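Local coordinates for flavohemoprotein (Vibrio cholerae O1 biovar El Tor, PDB 4EH1), which probably detoxifies nitric oxide by converting it to nitrate with oxygen and NAD(P)H, this chain being its FAD- and NAD(P)H-binding reductase domain, at residues V124-M129 with V144-A149; V117-A122 with Q130-T135; Q56-H61 with H231-G236. All coordinates share one frame; numbering follows the deposited sequence. Where two conformers were deposited one is given.

Contact 1. Residues V124-M129 with V144-A149. With FAD (flavin-adenine dinucleotide), chain C.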
loop_
_atom_site.group_PDB
_atom_site.type_symbol
_atom_site.label_atom_id
_atom_site.label_comp_id
_atom_site.label_asym_id
_atom_site.label_seq_id
_atom_site.Cartn_x
_atom_site.Cartn_y
_atom_site.Cartn_z
ATOM N N VAL A 124 15.910 -5.714 0.070
ATOM C CA VAL A 124 14.889 -6.129 -0.873
ATOM C C VAL A 124 15.192 -7.541 -1.401
ATOM O O VAL A 124 14.366 -8.164 -2.089
ATOM C CB VAL A 124 14.717 -5.087 -2.006
ATOM C CG1 VAL A 124 15.834 -5.222 -3.042
ATOM C CG2 VAL A 124 13.288 -5.186 -2.619
ATOM N N GLY A 125 16.366 -8.045 -1.024
ATOM C CA GLY A 125 16.729 -9.436 -1.223
ATOM C C GLY A 125 15.682 -10.387 -0.638
ATOM O O GLY A 125 15.586 -11.558 -1.028
ATOM N N ALA A 126 14.894 -9.881 0.297
ATOM C CA ALA A 126 13.845 -10.677 0.919
ATOM C C ALA A 126 12.721 -11.097 -0.058
ATOM O O ALA A 126 12.031 -12.054 0.202
ATOM C CB ALA A 126 13.258 -9.938 2.141
ATOM N N THR A 127 12.554 -10.375 -1.164
ATOM C CA THR A 127 11.430 -10.621 -2.071
ATOM C C THR A 127 11.367 -12.085 -2.589
ATOM O O THR A 127 10.367 -12.773 -2.364
ATOM C CB THR A 127 11.373 -9.575 -3.227
ATOM O OG1 THR A 127 11.344 -8.246 -2.687
ATOM C CG2 THR A 127 10.155 -9.784 -4.094
ATOM N N PRO A 128 12.434 -12.584 -3.245
ATOM C CA PRO A 128 12.310 -13.992 -3.670
ATOM C C PRO A 128 12.235 -14.976 -2.497
ATOM O O PRO A 128 11.598 -16.025 -2.640
ATOM C CB PRO A 128 13.581 -14.225 -4.485
ATOM C CG PRO A 128 14.551 -13.161 -3.963
ATOM C CD PRO A 128 13.701 -11.984 -3.703
ATOM N N MET A 129 12.856 -14.632 -1.363
ATOM C CA MET A 129 12.808 -15.467 -0.194
ATOM C C MET A 129 11.390 -15.586 0.300
ATOM O O MET A 129 11.020 -16.618 0.851
ATOM C CB MET A 129 13.665 -14.924 0.939
ATOM C CG MET A 129 15.144 -14.937 0.656
ATOM S SD MET A 129 15.742 -16.521 -0.030
ATOM C CE MET A 129 17.429 -15.970 -0.284
ATOM N N VAL A 144 13.210 -25.167 8.629
ATOM C CA VAL A 144 13.497 -23.922 7.905
ATOM C C VAL A 144 13.997 -22.813 8.859
ATOM O O VAL A 144 13.391 -22.565 9.904
ATOM C CB VAL A 144 12.270 -23.412 7.098
ATOM C CG1 VAL A 144 12.624 -22.125 6.323
ATOM C CG2 VAL A 144 11.770 -24.485 6.114
ATOM N N THR A 145 15.121 -22.190 8.498
ATOM C CA THR A 145 15.655 -21.034 9.214
ATOM C C THR A 145 15.679 -19.799 8.289
ATOM O O THR A 145 16.188 -19.840 7.162
ATOM C CB THR A 145 17.086 -21.299 9.737
ATOM O OG1 THR A 145 17.081 -22.442 10.586
ATOM C CG2 THR A 145 17.601 -20.100 10.559
ATOM N N TYR A 146 15.128 -18.696 8.765
ATOM C CA TYR A 146 15.100 -17.474 7.990
ATOM C C TYR A 146 16.004 -16.407 8.643
ATOM O O TYR A 146 15.786 -16.005 9.789
ATOM C CB TYR A 146 13.667 -16.995 7.953
ATOM C CG TYR A 146 13.395 -15.737 7.163
ATOM C CD1 TYR A 146 13.296 -14.502 7.806
ATOM C CD2 TYR A 146 13.181 -15.788 5.784
ATOM C CE1 TYR A 146 13.022 -13.345 7.104
ATOM C CE2 TYR A 146 12.911 -14.630 5.065
ATOM C CZ TYR A 146 12.820 -13.413 5.737
ATOM O OH TYR A 146 12.538 -12.260 5.047
ATOM N N LEU A 147 17.024 -15.956 7.929
ATOM C CA LEU A 147 17.944 -14.950 8.481
ATOM C C LEU A 147 17.842 -13.692 7.624
ATOM O O LEU A 147 18.021 -13.752 6.402
ATOM C CB LEU A 147 19.383 -15.469 8.519
ATOM C CG LEU A 147 19.652 -16.844 9.171
ATOM C CD1 LEU A 147 21.106 -17.239 9.008
ATOM C CD2 LEU A 147 19.293 -16.878 10.636
ATOM N N TYR A 148 17.549 -12.562 8.265
ATOM C CA TYR A 148 17.219 -11.329 7.553
ATOM C C TYR A 148 17.954 -10.113 8.158
ATOM O O TYR A 148 17.997 -9.946 9.389
ATOM C CB TYR A 148 15.696 -11.077 7.580
ATOM C CG TYR A 148 15.283 -9.875 6.730
ATOM C CD1 TYR A 148 15.584 -9.829 5.374
ATOM C CD2 TYR A 148 14.639 -8.767 7.296
ATOM C CE1 TYR A 148 15.250 -8.715 4.583
ATOM C CE2 TYR A 148 14.301 -7.632 6.514
ATOM C CZ TYR A 148 14.592 -7.633 5.162
ATOM O OH TYR A 148 14.248 -6.563 4.373
ATOM N N ALA A 149 18.538 -9.286 7.293
ATOM C CA ALA A 149 19.188 -8.045 7.726
ATOM C C ALA A 149 18.557 -6.847 7.021
ATOM O O ALA A 149 18.368 -6.850 5.814
ATOM C CB ALA A 149 20.699 -8.099 7.458
HETATM P PA FAD C . 17.485 2.908 -12.611
HETATM O O1A FAD C . 17.814 1.827 -13.490
HETATM O O2A FAD C . 16.935 4.131 -13.088
HETATM O O5B FAD C . 18.785 3.298 -11.873
HETATM C C5B FAD C . 19.758 2.332 -11.565
HETATM C C4B FAD C . 20.884 2.860 -10.695
HETATM O O4B FAD C . 21.753 3.701 -11.428
HETATM C C3B FAD C . 20.313 3.680 -9.579
HETATM O O3B FAD C . 21.117 3.494 -8.443
HETATM C C2B FAD C . 20.464 5.084 -10.057
HETATM O O2B FAD C . 20.633 5.889 -8.932
HETATM C C1B FAD C . 21.672 5.020 -10.945
HETATM N N9A FAD C . 21.493 5.937 -12.065
HETATM C C8A FAD C . 20.427 6.053 -12.827
HETATM N N7A FAD C . 20.589 7.006 -13.744
HETATM C C5A FAD C . 21.784 7.519 -13.560
HETATM C C6A FAD C . 22.566 8.571 -14.191
HETATM N N6A FAD C . 22.087 9.271 -15.229
HETATM N N1A FAD C . 23.762 8.800 -13.680
HETATM C C2A FAD C . 24.235 8.111 -12.666
HETATM N N3A FAD C . 23.584 7.150 -12.047
HETATM C C4A FAD C . 22.370 6.818 -12.440
HETATM N N1 FAD C . 14.152 -4.928 -7.544
HETATM C C2 FAD C . 13.138 -4.957 -6.682
HETATM O O2 FAD C . 12.756 -3.915 -6.213
HETATM N N3 FAD C . 12.514 -6.063 -6.321
HETATM C C4 FAD C . 12.839 -7.230 -6.789
HETATM O O4 FAD C . 12.225 -8.197 -6.422
HETATM C C4X FAD C . 13.959 -7.292 -7.735
HETATM N N5 FAD C . 14.369 -8.428 -8.247
HETATM C C5X FAD C . 15.385 -8.464 -9.088
HETATM C C6 FAD C . 15.769 -9.668 -9.584
HETATM C C7 FAD C . 16.815 -9.745 -10.451
HETATM C C7M FAD C . 17.242 -11.057 -10.991
HETATM C C8 FAD C . 17.514 -8.537 -10.862
HETATM C C8M FAD C . 18.638 -8.662 -11.817
HETATM C C9 FAD C . 17.130 -7.321 -10.371
HETATM C C9A FAD C . 16.087 -7.244 -9.486
HETATM N N10 FAD C . 15.680 -6.025 -8.970
HETATM C C10 FAD C . 14.614 -6.034 -8.086
HETATM C "C1'" FAD C . 16.334 -4.788 -9.380
HETATM C "C2'" FAD C . 15.448 -4.048 -10.382
HETATM O "O2'" FAD C . 15.251 -4.756 -11.586
HETATM C "C3'" FAD C . 15.942 -2.693 -10.843
HETATM O "O3'" FAD C . 17.269 -2.754 -11.289
HETATM C "C4'" FAD C . 15.732 -1.565 -9.849
HETATM O "O4'" FAD C . 14.366 -1.514 -9.515
HETATM C "C5'" FAD C . 16.210 -0.204 -10.343
HETATM O "O5'" FAD C . 15.556 0.259 -11.487
HETATM P P FAD C . 15.157 1.726 -11.712
HETATM O O1P FAD C . 14.716 1.815 -13.065
HETATM O O2P FAD C . 14.269 2.104 -10.681
HETATM O O3P FAD C . 16.505 2.451 -11.500
HETATM O O HOH W 1 11.640 -12.797 2.778
#
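The Tyr148 ring meets the methyl of Ala126 obliquely, CE1 lying 3.4 Å from Ala126 CB, while the Tyr146 ring turns an edge to the helix: Met129 CB sits near the ring plane, 4.2 Å from Tyr146 CE2. A water also lies in the plane of Tyr146 at its edge. It links Tyr146 OH, at a short 2.5 Å, with Ala126 O, at 2.7 Å, where direct polar pairing of strand and helix is absent. Both tyrosines carry CG anti to the backbone N (chi1 -179° for Tyr146, -174° for Tyr148), which swings the rings off strand 144-150 toward the start of helix 126-138. The Tyr148 hydroxyl reaches further, to Gly123 O. These elements belong to the first beta-alpha-beta unit of the NAD-binding domain, and residues 124-128, a short 3-10 segment running into the first turn of the helix, are part of the stretch that probably binds NADP(+), as in relatives. Here, Val124 O accepts from Thr127 N at 3.0 Å and, in one of two modelled conformers of Thr127, from its OG1 as well. Beyond lies the flavin, with Val124 CG2 3.8 Å from FAD O2.

Contact 2. Residues V117-A122 with Q130-T135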
loop_
_atom_site.group_PDB
_atom_site.type_symbol
_atom_site.label_atom_id
_atom_site.label_comp_id
_atom_site.label_asym_id
_atom_site.label_seq_id
_atom_site.Cartn_x
_atom_site.Cartn_y
_atom_site.Cartn_z
ATOM N N VAL A 117 16.857 -26.187 5.472
ATOM C CA VAL A 117 16.916 -25.062 4.556
ATOM C C VAL A 117 17.223 -23.768 5.303
ATOM O O VAL A 117 16.524 -23.431 6.275
ATOM C CB VAL A 117 15.560 -24.910 3.785
ATOM C CG1 VAL A 117 15.495 -23.578 3.061
ATOM C CG2 VAL A 117 15.415 -26.019 2.787
ATOM N N VAL A 118 18.271 -23.057 4.863
ATOM C CA VAL A 118 18.548 -21.729 5.412
ATOM C C VAL A 118 18.315 -20.636 4.357
ATOM O O VAL A 118 18.862 -20.687 3.253
ATOM C CB VAL A 118 19.962 -21.644 6.080
ATOM C CG1 VAL A 118 20.171 -20.289 6.725
ATOM C CG2 VAL A 118 20.110 -22.699 7.175
ATOM N N LEU A 119 17.463 -19.671 4.682
ATOM C CA LEU A 119 17.221 -18.543 3.786
ATOM C C LEU A 119 17.888 -17.315 4.423
ATOM O O LEU A 119 17.644 -17.005 5.592
ATOM C CB LEU A 119 15.722 -18.268 3.618
ATOM C CG LEU A 119 14.844 -19.469 3.251
ATOM C CD1 LEU A 119 13.393 -19.059 3.051
ATOM C CD2 LEU A 119 15.397 -20.171 1.999
ATOM N N ILE A 120 18.705 -16.621 3.637
ATOM C CA ILE A 120 19.465 -15.475 4.099
ATOM C C ILE A 120 19.320 -14.349 3.098
ATOM O O ILE A 120 19.629 -14.501 1.915
ATOM C CB ILE A 120 20.972 -15.799 4.200
ATOM C CG1 ILE A 120 21.187 -17.086 5.008
ATOM C CG2 ILE A 120 21.752 -14.602 4.808
ATOM C CD1 ILE A 120 22.666 -17.537 5.100
ATOM N N SER A 121 18.877 -13.201 3.573
ATOM C CA SER A 121 18.763 -12.052 2.687
ATOM C C SER A 121 18.869 -10.742 3.445
ATOM O O SER A 121 18.777 -10.726 4.677
ATOM C CB SER A 121 17.423 -12.095 1.947
ATOM O OG SER A 121 16.355 -12.153 2.873
ATOM N N ALA A 122 19.024 -9.657 2.680
ATOM C CA ALA A 122 19.096 -8.297 3.196
ATOM C C ALA A 122 18.290 -7.342 2.341
ATOM O O ALA A 122 18.326 -7.408 1.108
ATOM C CB ALA A 122 20.559 -7.800 3.235
ATOM N N GLN A 130 10.598 -14.539 0.102
ATOM C CA GLN A 130 9.189 -14.603 0.463
ATOM C C GLN A 130 8.376 -15.630 -0.367
ATOM O O GLN A 130 7.480 -16.297 0.167
ATOM C CB GLN A 130 8.554 -13.214 0.376
ATOM C CG GLN A 130 7.398 -13.022 1.396
ATOM C CD GLN A 130 7.872 -13.042 2.858
ATOM O OE1 GLN A 130 9.075 -12.994 3.153
ATOM N NE2 GLN A 130 6.924 -13.126 3.770
ATOM N N ALA A 131 8.671 -15.732 -1.663
ATOM C CA ALA A 131 8.031 -16.735 -2.520
ATOM C C ALA A 131 8.401 -18.104 -1.996
ATOM O O ALA A 131 7.569 -18.991 -1.930
ATOM C CB ALA A 131 8.457 -16.570 -4.015
ATOM N N ILE A 132 9.654 -18.261 -1.586
ATOM C CA ILE A 132 10.125 -19.543 -1.085
ATOM C C ILE A 132 9.464 -19.900 0.250
ATOM O O ILE A 132 8.957 -21.004 0.394
ATOM C CB ILE A 132 11.649 -19.582 -0.976
ATOM C CG1 ILE A 132 12.282 -19.401 -2.378
ATOM C CG2 ILE A 132 12.106 -20.907 -0.331
ATOM C CD1 ILE A 132 13.821 -19.392 -2.391
ATOM N N LEU A 133 9.446 -18.967 1.205
ATOM C CA LEU A 133 8.705 -19.199 2.434
ATOM C C LEU A 133 7.279 -19.652 2.180
ATOM O O LEU A 133 6.821 -20.616 2.780
ATOM C CB LEU A 133 8.604 -17.930 3.263
ATOM C CG LEU A 133 9.843 -17.478 4.017
ATOM C CD1 LEU A 133 9.552 -16.121 4.691
ATOM C CD2 LEU A 133 10.289 -18.547 5.026
ATOM N N HIS A 134 6.556 -18.924 1.339
ATOM C CA HIS A 134 5.162 -19.292 1.099
ATOM C C HIS A 134 5.007 -20.683 0.487
ATOM O O HIS A 134 4.072 -21.426 0.840
ATOM C CB HIS A 134 4.426 -18.251 0.264
ATOM C CG HIS A 134 3.996 -17.053 1.047
ATOM N ND1 HIS A 134 3.038 -17.119 2.039
ATOM C CD2 HIS A 134 4.385 -15.754 0.981
ATOM C CE1 HIS A 134 2.847 -15.912 2.546
ATOM N NE2 HIS A 134 3.666 -15.070 1.932
ATOM N N THR A 135 5.933 -21.043 -0.404
ATOM C CA THR A 135 5.909 -22.368 -1.049
ATOM C C THR A 135 6.183 -23.468 -0.023
ATOM O O THR A 135 5.508 -24.486 -0.009
ATOM C CB THR A 135 6.963 -22.486 -2.188
ATOM O OG1 THR A 135 6.743 -21.436 -3.118
ATOM C CG2 THR A 135 6.820 -23.835 -2.924
#
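Apolar packing carries the contact, and Leu119 is the strand's contribution to it. Its CD1 methyl meets CD2 of Leu133 at 3.7 Å and also lies 4.0 Å from Leu133 CG. The same methyl is 4.1 Å from Ile132 CG2, which is equally near the other branch, Leu119 CD2, so the isoleucine methyl faces the fork of the leucine. The side chains cross obliquely rather than running alongside one another. In Ile132 the branch that touches is CG2, anti to the backbone N, whereas CG1 takes the position beside that N (chi1 -62°). Leu133 also packs on Tyr146 of strand 144-150, within the same beta-alpha-beta unit; Leu119 packs besides on Tyr205 of the neighbouring strand 203-208, outside that unit.

The polar groups bond within the helix or to residues outside the pair. Ala131 O accepts from Thr135 N at 3.0 Å and from Thr135 OG1 at 2.8 Å, the two donors arriving from opposite faces of the carbonyl plane. Gln130 NE2 and His134 NE2 both bond to Glu161 OE1, and Gln130 NE2 also to Thr162 OG1. With aliphatic carbons alone meeting across the interface, helix and strand are held here by burial and shape, without the directional demands of a polar bond.

Contact 3. Residues Q56-H61 with H231-G236. With FAD (flavin-adenine dinucleotide), chain C; SO4 (sulfate ion), chain F.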
loop_
_atom_site.group_PDB
_atom_site.type_symbol
_atom_site.label_atom_id
_atom_site.label_comp_id
_atom_site.label_asym_id
_atom_site.label_seq_id
_atom_site.Cartn_x
_atom_site.Cartn_y
_atom_site.Cartn_z
ATOM N N GLN A 56 13.720 -6.481 -14.207
ATOM C CA GLN A 56 13.388 -7.720 -13.518
ATOM C C GLN A 56 12.814 -7.436 -12.141
ATOM O O GLN A 56 13.369 -6.612 -11.388
ATOM C CB GLN A 56 14.657 -8.592 -13.369
ATOM C CG GLN A 56 15.391 -8.861 -14.662
ATOM C CD GLN A 56 16.563 -7.913 -14.876
ATOM O OE1 GLN A 56 16.435 -6.693 -14.741
ATOM N NE2 GLN A 56 17.708 -8.471 -15.189
ATOM N N TYR A 57 11.693 -8.089 -11.806
ATOM C CA TYR A 57 11.207 -8.094 -10.414
ATOM C C TYR A 57 10.834 -9.514 -9.979
ATOM O O TYR A 57 10.168 -10.239 -10.722
ATOM C CB TYR A 57 10.037 -7.129 -10.190
ATOM C CG TYR A 57 10.448 -5.714 -10.360
ATOM C CD1 TYR A 57 11.296 -5.103 -9.428
ATOM C CD2 TYR A 57 10.069 -4.997 -11.487
ATOM C CE1 TYR A 57 11.741 -3.787 -9.602
ATOM C CE2 TYR A 57 10.513 -3.707 -11.684
ATOM C CZ TYR A 57 11.347 -3.097 -10.733
ATOM O OH TYR A 57 11.775 -1.806 -10.925
ATOM N N SER A 58 11.278 -9.884 -8.784
ATOM C CA SER A 58 11.123 -11.222 -8.270
ATOM C C SER A 58 9.693 -11.458 -7.843
ATOM O O SER A 58 9.063 -10.584 -7.265
ATOM C CB SER A 58 11.998 -11.405 -7.035
ATOM O OG SER A 58 13.375 -11.271 -7.337
ATOM N N LEU A 59 9.168 -12.652 -8.110
ATOM C CA LEU A 59 7.878 -13.025 -7.535
ATOM C C LEU A 59 8.037 -13.166 -5.999
ATOM O O LEU A 59 9.014 -13.733 -5.531
ATOM C CB LEU A 59 7.371 -14.292 -8.201
ATOM C CG LEU A 59 7.168 -13.941 -9.679
ATOM C CD1 LEU A 59 7.480 -15.101 -10.553
ATOM C CD2 LEU A 59 5.776 -13.411 -9.925
ATOM N N SER A 60 7.113 -12.610 -5.215
ATOM C CA SER A 60 7.257 -12.662 -3.751
ATOM C C SER A 60 6.131 -13.414 -3.057
ATOM O O SER A 60 5.944 -13.271 -1.833
ATOM C CB SER A 60 7.299 -11.262 -3.153
ATOM O OG SER A 60 6.120 -10.564 -3.501
ATOM N N HIS A 61 5.356 -14.162 -3.844
ATOM C CA HIS A 61 4.423 -15.138 -3.281
ATOM C C HIS A 61 4.584 -16.491 -4.000
ATOM O O HIS A 61 5.266 -16.562 -5.018
ATOM C CB HIS A 61 2.974 -14.616 -3.354
ATOM C CG HIS A 61 2.156 -14.985 -2.156
ATOM N ND1 HIS A 61 1.799 -16.291 -1.876
ATOM C CD2 HIS A 61 1.655 -14.226 -1.146
ATOM C CE1 HIS A 61 1.094 -16.316 -0.757
ATOM N NE2 HIS A 61 1.002 -15.079 -0.290
ATOM N N HIS A 231 23.287 -21.405 -2.733
ATOM C CA HIS A 231 22.568 -21.003 -3.929
ATOM C C HIS A 231 22.248 -19.521 -3.762
ATOM O O HIS A 231 21.872 -19.079 -2.672
ATOM C CB HIS A 231 21.286 -21.825 -4.077
ATOM C CG HIS A 231 21.432 -23.267 -3.703
ATOM N ND1 HIS A 231 21.735 -24.253 -4.624
ATOM C CD2 HIS A 231 21.287 -23.897 -2.509
ATOM C CE1 HIS A 231 21.783 -25.424 -4.008
ATOM N NE2 HIS A 231 21.510 -25.236 -2.726
ATOM N N TYR A 232 22.397 -18.731 -4.817
ATOM C CA TYR A 232 22.351 -17.302 -4.593
ATOM C C TYR A 232 21.863 -16.560 -5.800
ATOM O O TYR A 232 21.964 -17.044 -6.923
ATOM C CB TYR A 232 23.748 -16.779 -4.225
ATOM C CG TYR A 232 24.683 -16.756 -5.420
ATOM C CD1 TYR A 232 25.148 -17.943 -5.977
ATOM C CD2 TYR A 232 25.093 -15.563 -5.994
ATOM C CE1 TYR A 232 25.984 -17.957 -7.072
ATOM C CE2 TYR A 232 25.952 -15.559 -7.097
ATOM C CZ TYR A 232 26.391 -16.766 -7.634
ATOM O OH TYR A 232 27.233 -16.800 -8.727
ATOM N N GLU A 233 21.332 -15.370 -5.550
ATOM C CA GLU A 233 20.988 -14.438 -6.599
ATOM C C GLU A 233 21.357 -13.016 -6.154
ATOM O O GLU A 233 21.012 -12.595 -5.056
ATOM C CB GLU A 233 19.505 -14.504 -6.905
ATOM C CG GLU A 233 19.146 -13.692 -8.153
ATOM C CD GLU A 233 17.735 -13.952 -8.652
ATOM O OE1 GLU A 233 17.576 -14.487 -9.773
ATOM O OE2 GLU A 233 16.775 -13.620 -7.920
ATOM N N VAL A 234 22.055 -12.282 -7.008
ATOM C CA VAL A 234 22.446 -10.908 -6.684
ATOM C C VAL A 234 21.581 -9.870 -7.362
ATOM O O VAL A 234 21.348 -9.928 -8.576
ATOM C CB VAL A 234 23.945 -10.627 -7.027
ATOM C CG1 VAL A 234 24.291 -9.170 -6.815
ATOM C CG2 VAL A 234 24.824 -11.493 -6.192
ATOM N N PHE A 235 21.056 -8.947 -6.562
ATOM C CA PHE A 235 20.566 -7.658 -7.070
ATOM C C PHE A 235 20.626 -6.619 -5.957
ATOM O O PHE A 235 20.428 -6.954 -4.788
ATOM C CB PHE A 235 19.197 -7.737 -7.746
ATOM C CG PHE A 235 18.094 -8.334 -6.899
ATOM C CD1 PHE A 235 17.249 -7.520 -6.149
ATOM C CD2 PHE A 235 17.854 -9.695 -6.916
ATOM C CE1 PHE A 235 16.200 -8.067 -5.399
ATOM C CE2 PHE A 235 16.797 -10.235 -6.192
ATOM C CZ PHE A 235 15.972 -9.422 -5.433
ATOM N N GLY A 236 20.929 -5.375 -6.309
ATOM C CA GLY A 236 21.476 -4.454 -5.330
ATOM C C GLY A 236 20.794 -3.126 -5.076
ATOM O O GLY A 236 19.620 -3.087 -4.714
HETATM P PA FAD C . 17.485 2.908 -12.611
HETATM O O1A FAD C . 17.814 1.827 -13.490
HETATM O O2A FAD C . 16.935 4.131 -13.088
HETATM O O5B FAD C . 18.785 3.298 -11.873
HETATM C C5B FAD C . 19.758 2.332 -11.565
HETATM C C4B FAD C . 20.884 2.860 -10.695
HETATM O O4B FAD C . 21.753 3.701 -11.428
HETATM C C3B FAD C . 20.313 3.680 -9.579
HETATM O O3B FAD C . 21.117 3.494 -8.443
HETATM C C2B FAD C . 20.464 5.084 -10.057
HETATM O O2B FAD C . 20.633 5.889 -8.932
HETATM C C1B FAD C . 21.672 5.020 -10.945
HETATM N N9A FAD C . 21.493 5.937 -12.065
HETATM C C8A FAD C . 20.427 6.053 -12.827
HETATM N N7A FAD C . 20.589 7.006 -13.744
HETATM C C5A FAD C . 21.784 7.519 -13.560
HETATM C C6A FAD C . 22.566 8.571 -14.191
HETATM N N6A FAD C . 22.087 9.271 -15.229
HETATM N N1A FAD C . 23.762 8.800 -13.680
HETATM C C2A FAD C . 24.235 8.111 -12.666
HETATM N N3A FAD C . 23.584 7.150 -12.047
HETATM C C4A FAD C . 22.370 6.818 -12.440
HETATM N N1 FAD C . 14.152 -4.928 -7.544
HETATM C C2 FAD C . 13.138 -4.957 -6.682
HETATM O O2 FAD C . 12.756 -3.915 -6.213
HETATM N N3 FAD C . 12.514 -6.063 -6.321
HETATM C C4 FAD C . 12.839 -7.230 -6.789
HETATM O O4 FAD C . 12.225 -8.197 -6.422
HETATM C C4X FAD C . 13.959 -7.292 -7.735
HETATM N N5 FAD C . 14.369 -8.428 -8.247
HETATM C C5X FAD C . 15.385 -8.464 -9.088
HETATM C C6 FAD C . 15.769 -9.668 -9.584
HETATM C C7 FAD C . 16.815 -9.745 -10.451
HETATM C C7M FAD C . 17.242 -11.057 -10.991
HETATM C C8 FAD C . 17.514 -8.537 -10.862
HETATM C C8M FAD C . 18.638 -8.662 -11.817
HETATM C C9 FAD C . 17.130 -7.321 -10.371
HETATM C C9A FAD C . 16.087 -7.244 -9.486
HETATM N N10 FAD C . 15.680 -6.025 -8.970
HETATM C C10 FAD C . 14.614 -6.034 -8.086
HETATM C "C1'" FAD C . 16.334 -4.788 -9.380
HETATM C "C2'" FAD C . 15.448 -4.048 -10.382
HETATM O "O2'" FAD C . 15.251 -4.756 -11.586
HETATM C "C3'" FAD C . 15.942 -2.693 -10.843
HETATM O "O3'" FAD C . 17.269 -2.754 -11.289
HETATM C "C4'" FAD C . 15.732 -1.565 -9.849
HETATM O "O4'" FAD C . 14.366 -1.514 -9.515
HETATM C "C5'" FAD C . 16.210 -0.204 -10.343
HETATM O "O5'" FAD C . 15.556 0.259 -11.487
HETATM P P FAD C . 15.157 1.726 -11.712
HETATM O O1P FAD C . 14.716 1.815 -13.065
HETATM O O2P FAD C . 14.269 2.104 -10.681
HETATM O O3P FAD C . 16.505 2.451 -11.500
HETATM S S SO4 F . 22.121 -20.443 -8.600
HETATM O O1 SO4 F . 23.187 -20.267 -7.613
HETATM O O2 SO4 F . 22.384 -19.618 -9.781
HETATM O O3 SO4 F . 22.043 -21.851 -8.993
HETATM O O4 SO4 F . 20.838 -20.063 -8.012
HETATM O O HOH W 2 14.444 -13.480 -8.585
#
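Ser58 and Phe235 meet beside the flavin, the serine hydroxyl approaching the phenyl ring obliquely with OG 3.7 Å from Phe235 CZ. Phe235 CG stands between its own backbone N and carbonyl carbon (chi1 55°), and this rotation lays the ring over the isoalloxazine: FAD C5X sits 3.3 Å above the ring plane, over its centre. Ser58 OG points beside its backbone N, anti to the carbonyl carbon (chi1 -63°), and comes within 3.1 Å of FAD N5, while Ser58 N donates to FAD O4, also at 3.1 Å, with an N-H...O angle of 156°. Glu233 is extended throughout, CG anti to the backbone N, and its carboxylate therefore reaches as far as the FAD methyl C7M. A water accepts from Ser58 OG at 2.8 Å and lies close to Glu233 OE2, at a modelled distance too short to be taken literally. On the flavin face opposite Phe235, Tyr57 brings its ring edge to FAD C2, and its hydroxyl is hydrogen-bonded to FAD O4' at 3.0 Å; FAD O2' donates to Gln56 O. Pro128 of helix 126-138 packs on both Ser58 and Phe235. The end of strand 53-58 of the FAD domain and the NAD-domain segment leaving strand 230-234 thus close on the flavin, as in the ferredoxin reductase-like family; Glu233 probably influences the redox potentials of heme and FAD.

Contacts 1 and 2 lie with centres about 5 Å apart and share helix 126-138 of the NAD-binding domain, meeting neighbouring strands 144-150 and 117-122 of one parallel sheet; their segments alternate along the chain, as expected within a single beta-alpha-beta unit. Contact 3 has its centre about 10 Å from that of contact 1 and 11 Å from that of contact 2. Its segments, 170 residues apart, enclose both others in sequence and bring the FAD domain against the last strand of the same parallel sheet. Val124 of contact 1 packs on Phe235, and Ala131 of contact 2 on Leu59, so helix 126-138 and the residues leading into it link the sheet core with the flavin at the domain interface.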